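Local coordinates for membrane lipoprotein TpN32 (Treponema pallidum, PDB 1XS5) that probably binds L-methionine as a periplasmic binding lipoprotein of the NlpA family, in a cleft between two lobes, at residues S110-E113 and A114-L117; R225-L228 and K229-K233; L87-R90 and T91-H94. All blocks are in the same frame, centred on the assembly; numbering follows the deposited sequence.

In the fold
Contact 1 is the one that meets the ligand: N112 and R115, in the first turns of helix 110-122, are part of the methionine pocket. Contact 3 belongs to the same lobe, at the exit of strand 86-88, whose five-stranded sheet also contains strand 103-107, the strand leading into that helix. The centres of contacts 1 and 3 are 20 Å apart, their nearest atoms about 7 Å. Contact 2 ends helix 222-231, which packs with helix 14-26 on the six-stranded lobe. It lies across the chain's centre from contact 1, 27 Å between centres, yet its Y232 side chain comes within about 11 Å of the methionine.

Contact 1 (S110-E113 and A114-L117); sequences SSNE and ARAL. With MET (methionine), chain B.
N112 and R115, three residues apart on one helix, run side by side toward the bound methionine and are tied together near their ends. R115 NH1 donates to N112 OD1 at 3.2 Å, with the oxygen practically in the guanidinium plane and the donor nearly along the C=O axis. The amide and guanidinium planes are turned 43° apart, and OD1 approaches the guanidinium at its edge. R115 gets there by full extension: its CG is anti to the backbone N (chi1 -176°), and the chain stays straight to NE. The same NH1 bonds the ligand carboxylate, 2.9 Å to MET O, so one nitrogen serves both acceptors. N112 reaches the thioether end of the ligand, its ND2 3.5 Å from MET SD.

This is the cleft of a two-lobed periplasmic binding protein, with helix 110-122 following strand 103-107 and its first turns facing the ligand. Further partners hold both groups: ND2 of N112 bonds D109, OD1 also bonds H59, another pocket residue on the other lobe, and R115 NH2 makes a salt bridge with E190. The carboxylate charge of the methionine probably finds part of its compensation in R115.

On a different flank of the helix, E113 and L117 also point the same way, E113 CG lying 4.0 Å from L117 CD1, both against I106. E113 OE2 is hydrogen-bonded to V138 N; E152 OE2 lies close to it, a pair of like charges. Beneath the side chains run ordinary i to i+4 backbone bonds, such as A114 N to S110 O at 3.0 Å and L117 N to E113 O at 2.9 Å.

Contact 2 (R225-L228 and K229-K233); sequences RTYL and KERYK
Y227 and R231 meet where the phenol oxygen lies alongside the arginine: OH is 2.7 Å from R231 NH1, a weak hydrogen bond bent to 127°, and 3.0 Å from R231 CD. The ring and guanidinium planes stand 50° apart, while R231 CB lies over one ring face, displaced toward the rim. R231 reaches this position by extending from CG to NE with CG anti to its N (chi1 -169°). Its CG also rests over the centre of the Y232 ring, so the arginine stem passes between the two tyrosines. On the buried side the L228 side chain slants across that of Y232, CD2 to CD2 at 4.0 Å.

R225 and K229 point the same way, and NE of R225 is 4.1 Å from K229 NZ. The K229 stem runs past the carbonyl of R225, with CG 3.2 Å from R225 O.

Further out, Y227 and L228 pack on L17 of helix 14-26, L228 and Y232 on V237, and K229 on P239, which seats the end of helix 222-231 against its lobe. The helix stops at R231, and Y232 is the first residue to leave helical angles, although Y232 N still bonds L228 O at 2.9 Å. K233 then folds back, and its NZ donates to E230 O at 3.0 Å in the carbonyl plane.

A lysine at a carbonyl-rich helix end is consistent with favourable interaction with the helix dipole; the like charges of R225 and K229 lie where solvent may screen them, and R225 NH1 makes a weak hydrogen bond to C220 O.

Contact 3 (L87-R90 and T91-H94); sequences LYSR and TYRH
S89 turns its side chain back onto T91 and Y92. Its CB comes first, 3.4 Å from Y92 O and 4.0 Å from Y92 CB, so CB already touches Y92, three residues on, before the hydroxyl is reached. OG stands anti to the backbone N (chi1 177°), which swings it over the turn and in front of two amides. T91 N donates to OG at 3.2 Å with an angle of 155°, and Y92 N donates to it at 2.9 Å, more bent at 136°. The same oxygen also touches Y92 CB at 3.4 Å and CD2 at 3.6 Å, the ring carbon being met obliquely. A hydroxyl gripping the amide two residues on is an ST turn, and here it takes the third amide as well. It bends the chain just as strand 86-88 ends and the loop toward strand 103-107 begins. The third polar partner of OG is D166 O, a carbonyl oxygen that can only accept a hydrogen bond, tying the turn to the residue that leads into strand 167-170, central in the five-stranded sheet.

The side chains of R90 and T91 lie alongside each other, R90 CG against T91 CG2 at 3.7 Å. That methyl in turn sits over the centre of the Y92 ring, 4.1 Å above its plane, while the ring also meets F98. R90 NE hydrogen-bonds V165 O, of the residue before D166. R90 and T91 are exposed, and the tyrosine ring, partly covered by D97 and P99, lies against the loop that follows.

Contact 1 (S110-E113 and A114-L117)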
# COMPACT_ATOMS: atom_id res chain seq x y z
N SER A 110 -9.35 -3.61 -6.82
CA SER A 110 -10.17 -2.39 -6.93
C SER A 110 -9.84 -1.14 -6.13
O SER A 110 -9.88 -0.04 -6.67
CB SER A 110 -11.67 -2.75 -6.75
OG SER A 110 -11.90 -3.15 -5.43
N SER A 111 -9.48 -1.25 -4.86
CA SER A 111 -9.18 0.00 -4.16
C SER A 111 -7.89 0.68 -4.69
O SER A 111 -7.80 1.91 -4.71
CB SER A 111 -9.08 -0.22 -2.64
OG SER A 111 -7.96 -1.01 -2.29
N ASN A 112 -6.88 -0.10 -5.11
CA ASN A 112 -5.67 0.52 -5.64
C ASN A 112 -5.81 0.85 -7.10
O ASN A 112 -5.08 1.72 -7.61
CB ASN A 112 -4.45 -0.37 -5.37
CG ASN A 112 -4.12 -0.37 -3.91
OD1 ASN A 112 -3.71 0.68 -3.39
ND2 ASN A 112 -4.36 -1.50 -3.21
N GLU A 113 -6.73 0.18 -7.79
CA GLU A 113 -6.98 0.50 -9.19
C GLU A 113 -7.63 1.88 -9.23
O GLU A 113 -7.25 2.71 -10.05
CB GLU A 113 -7.97 -0.48 -9.83
CG GLU A 113 -8.12 -0.25 -11.32
CD GLU A 113 -8.85 -1.40 -12.03
OE1 GLU A 113 -8.77 -2.57 -11.57
OE2 GLU A 113 -9.50 -1.12 -13.05
N ALA A 114 -8.63 2.10 -8.36
CA ALA A 114 -9.30 3.41 -8.31
C ALA A 114 -8.30 4.50 -7.97
O ALA A 114 -8.33 5.56 -8.53
CB ALA A 114 -10.41 3.41 -7.23
N ARG A 115 -7.45 4.22 -6.98
CA ARG A 115 -6.42 5.16 -6.54
C ARG A 115 -5.50 5.55 -7.69
O ARG A 115 -5.15 6.73 -7.86
CB ARG A 115 -5.64 4.47 -5.41
CG ARG A 115 -4.58 5.31 -4.75
CD ARG A 115 -3.86 4.42 -3.75
NE ARG A 115 -2.76 5.12 -3.10
CZ ARG A 115 -1.86 4.48 -2.38
NH1 ARG A 115 -1.97 3.17 -2.30
NH2 ARG A 115 -0.90 5.13 -1.72
N ALA A 116 -5.09 4.55 -8.47
CA ALA A 116 -4.21 4.78 -9.61
C ALA A 116 -4.94 5.57 -10.72
O ALA A 116 -4.36 6.44 -11.35
CB ALA A 116 -3.70 3.43 -10.16
N LEU A 117 -6.22 5.25 -10.93
CA LEU A 117 -7.02 5.96 -11.95
C LEU A 117 -7.17 7.45 -11.55
O LEU A 117 -7.10 8.33 -12.42
CB LEU A 117 -8.39 5.26 -12.08
CG LEU A 117 -8.30 3.87 -12.78
CD1 LEU A 117 -9.70 3.16 -12.71
CD2 LEU A 117 -7.88 4.03 -14.21
N MET B . 1.78 -0.57 0.78
CA MET B . 0.63 -0.44 -0.18
C MET B . 0.33 1.02 -0.59
O MET B . 0.15 1.29 -1.80
CB MET B . -0.66 -1.05 0.43
CG MET B . -1.76 -1.21 -0.59
SD MET B . -3.30 -1.87 0.06
CE MET B . -2.84 -3.65 0.12
OXT MET B . 0.27 1.88 0.32

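Contact 2 (R225-L228 and K229-K233)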
# COMPACT_ATOMS: atom_id res chain seq x y z
N ARG A 225 9.80 6.56 13.47
CA ARG A 225 9.73 7.85 12.78
C ARG A 225 11.12 8.33 12.37
O ARG A 225 11.36 8.87 11.27
CB ARG A 225 9.08 8.90 13.67
CG ARG A 225 7.62 8.67 13.96
CD ARG A 225 6.98 9.97 14.36
NE ARG A 225 7.70 10.56 15.49
CZ ARG A 225 7.46 10.24 16.77
NH1 ARG A 225 6.51 9.35 17.07
NH2 ARG A 225 8.18 10.78 17.73
N THR A 226 12.07 8.10 13.26
CA THR A 226 13.44 8.50 13.01
C THR A 226 14.00 7.68 11.88
O THR A 226 14.62 8.21 10.95
CB THR A 226 14.25 8.34 14.29
OG1 THR A 226 13.80 9.34 15.21
CG2 THR A 226 15.75 8.46 14.04
N TYR A 227 13.78 6.37 11.95
CA TYR A 227 14.24 5.47 10.89
C TYR A 227 13.69 5.83 9.48
O TYR A 227 14.40 5.81 8.48
CB TYR A 227 13.81 4.02 11.20
CG TYR A 227 14.07 3.04 10.07
CD1 TYR A 227 15.37 2.64 9.74
CD2 TYR A 227 13.02 2.51 9.32
CE1 TYR A 227 15.61 1.73 8.69
CE2 TYR A 227 13.24 1.63 8.27
CZ TYR A 227 14.52 1.24 7.96
OH TYR A 227 14.69 0.35 6.91
N LEU A 228 12.40 6.12 9.42
CA LEU A 228 11.79 6.43 8.13
C LEU A 228 12.36 7.69 7.51
O LEU A 228 12.82 7.68 6.36
CB LEU A 228 10.28 6.55 8.31
CG LEU A 228 9.61 5.19 8.55
CD1 LEU A 228 8.13 5.41 8.65
CD2 LEU A 228 9.94 4.20 7.40
N LYS A 229 12.35 8.79 8.28
CA LYS A 229 12.87 10.06 7.81
C LYS A 229 14.29 9.95 7.32
O LYS A 229 14.68 10.61 6.34
CB LYS A 229 12.78 11.11 8.93
CG LYS A 229 11.33 11.42 9.30
CD LYS A 229 11.24 12.23 10.59
CE LYS A 229 9.82 12.18 11.15
NZ LYS A 229 9.79 12.53 12.61
N GLU A 230 15.07 9.08 7.95
CA GLU A 230 16.47 8.93 7.54
C GLU A 230 16.71 8.02 6.35
O GLU A 230 17.62 8.28 5.56
CB GLU A 230 17.34 8.46 8.71
CG GLU A 230 17.68 9.57 9.72
CD GLU A 230 18.72 9.14 10.75
OE1 GLU A 230 19.91 8.93 10.37
OE2 GLU A 230 18.36 9.01 11.95
N ARG A 231 15.93 6.95 6.23
CA ARG A 231 16.13 6.00 5.14
C ARG A 231 15.43 6.39 3.84
O ARG A 231 15.86 6.00 2.76
CB ARG A 231 15.65 4.61 5.53
CG ARG A 231 16.09 3.59 4.52
CD ARG A 231 15.52 2.22 4.77
NE ARG A 231 16.06 1.27 3.79
CZ ARG A 231 15.59 0.03 3.61
NH1 ARG A 231 14.58 -0.44 4.33
NH2 ARG A 231 16.15 -0.76 2.69
N TYR A 232 14.34 7.14 3.95
CA TYR A 232 13.57 7.55 2.77
C TYR A 232 13.49 9.06 2.76
O TYR A 232 12.49 9.68 3.17
CB TYR A 232 12.19 6.90 2.83
CG TYR A 232 12.27 5.36 2.85
CD1 TYR A 232 12.63 4.64 1.71
CD2 TYR A 232 11.95 4.65 4.01
CE1 TYR A 232 12.66 3.23 1.73
CE2 TYR A 232 11.97 3.24 4.04
CZ TYR A 232 12.32 2.55 2.90
OH TYR A 232 12.28 1.17 2.89
N LYS A 233 14.58 9.66 2.30
CA LYS A 233 14.72 11.12 2.29
C LYS A 233 13.82 11.81 1.28
O LYS A 233 13.67 13.03 1.31
CB LYS A 233 16.18 11.50 2.03
CG LYS A 233 17.14 10.78 3.00
CD LYS A 233 18.31 11.68 3.44
CE LYS A 233 19.09 11.09 4.65
NZ LYS A 233 19.85 9.86 4.27

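Contact 3 (L87-R90 and T91-H94)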
# COMPACT_ATOMS: atom_id res chain seq x y z
N LEU A 87 3.38 7.35 -10.90
CA LEU A 87 3.46 6.85 -12.27
C LEU A 87 4.95 6.87 -12.58
O LEU A 87 5.61 7.86 -12.36
CB LEU A 87 2.76 7.80 -13.25
CG LEU A 87 3.00 7.55 -14.75
CD1 LEU A 87 2.46 6.19 -15.22
CD2 LEU A 87 2.26 8.66 -15.53
N TYR A 88 5.48 5.75 -13.07
CA TYR A 88 6.89 5.61 -13.42
C TYR A 88 6.94 5.24 -14.90
O TYR A 88 5.95 4.75 -15.46
CB TYR A 88 7.53 4.46 -12.62
CG TYR A 88 7.51 4.65 -11.10
CD1 TYR A 88 8.51 5.40 -10.47
CD2 TYR A 88 6.49 4.13 -10.33
CE1 TYR A 88 8.48 5.61 -9.07
CE2 TYR A 88 6.45 4.32 -8.95
CZ TYR A 88 7.45 5.06 -8.33
OH TYR A 88 7.39 5.27 -6.98
N SER A 89 8.09 5.43 -15.53
CA SER A 89 8.22 5.06 -16.95
C SER A 89 9.61 4.51 -17.22
O SER A 89 10.59 5.01 -16.69
CB SER A 89 7.99 6.27 -17.86
OG SER A 89 8.20 5.89 -19.23
N ARG A 90 9.70 3.50 -18.07
CA ARG A 90 10.98 2.87 -18.38
C ARG A 90 11.81 3.80 -19.23
O ARG A 90 13.03 3.69 -19.27
CB ARG A 90 10.78 1.57 -19.15
CG ARG A 90 10.17 1.75 -20.56
CD ARG A 90 9.77 0.40 -21.14
NE ARG A 90 8.98 0.47 -22.38
CZ ARG A 90 9.51 0.40 -23.60
NH1 ARG A 90 10.82 0.28 -23.76
NH2 ARG A 90 8.73 0.43 -24.67
N THR A 91 11.14 4.73 -19.90
CA THR A 91 11.86 5.62 -20.79
C THR A 91 11.49 7.11 -20.74
O THR A 91 12.38 7.98 -20.77
CB THR A 91 11.70 5.09 -22.21
OG1 THR A 91 12.24 6.04 -23.12
CG2 THR A 91 10.23 4.83 -22.53
N TYR A 92 10.20 7.41 -20.68
CA TYR A 92 9.78 8.79 -20.65
C TYR A 92 10.19 9.48 -19.36
O TYR A 92 10.18 8.87 -18.29
CB TYR A 92 8.27 8.88 -20.84
CG TYR A 92 7.82 8.34 -22.17
CD1 TYR A 92 8.36 8.84 -23.37
CD2 TYR A 92 6.88 7.31 -22.25
CE1 TYR A 92 7.95 8.33 -24.61
CE2 TYR A 92 6.48 6.80 -23.47
CZ TYR A 92 7.02 7.31 -24.65
OH TYR A 92 6.61 6.78 -25.84
N ARG A 93 10.59 10.74 -19.46
CA ARG A 93 11.03 11.51 -18.30
C ARG A 93 10.05 12.63 -17.91
O ARG A 93 10.27 13.38 -16.94
CB ARG A 93 12.39 12.10 -18.58
CG ARG A 93 13.54 11.13 -18.58
CD ARG A 93 14.76 11.91 -19.04
NE ARG A 93 16.03 11.21 -18.86
CZ ARG A 93 17.19 11.65 -19.36
NH1 ARG A 93 17.23 12.79 -20.05
NH2 ARG A 93 18.30 10.95 -19.16
N HIS A 94 8.96 12.73 -18.65
CA HIS A 94 7.98 13.76 -18.38
C HIS A 94 6.63 13.26 -18.79
O HIS A 94 6.44 12.62 -19.82
CB HIS A 94 8.29 15.04 -19.15
CG HIS A 94 7.57 16.24 -18.64
ND1 HIS A 94 6.21 16.41 -18.78
CD2 HIS A 94 8.02 17.34 -18.00
CE1 HIS A 94 5.86 17.57 -18.25
NE2 HIS A 94 6.94 18.16 -17.77
O HOH W 1 11.53 8.01 -16.46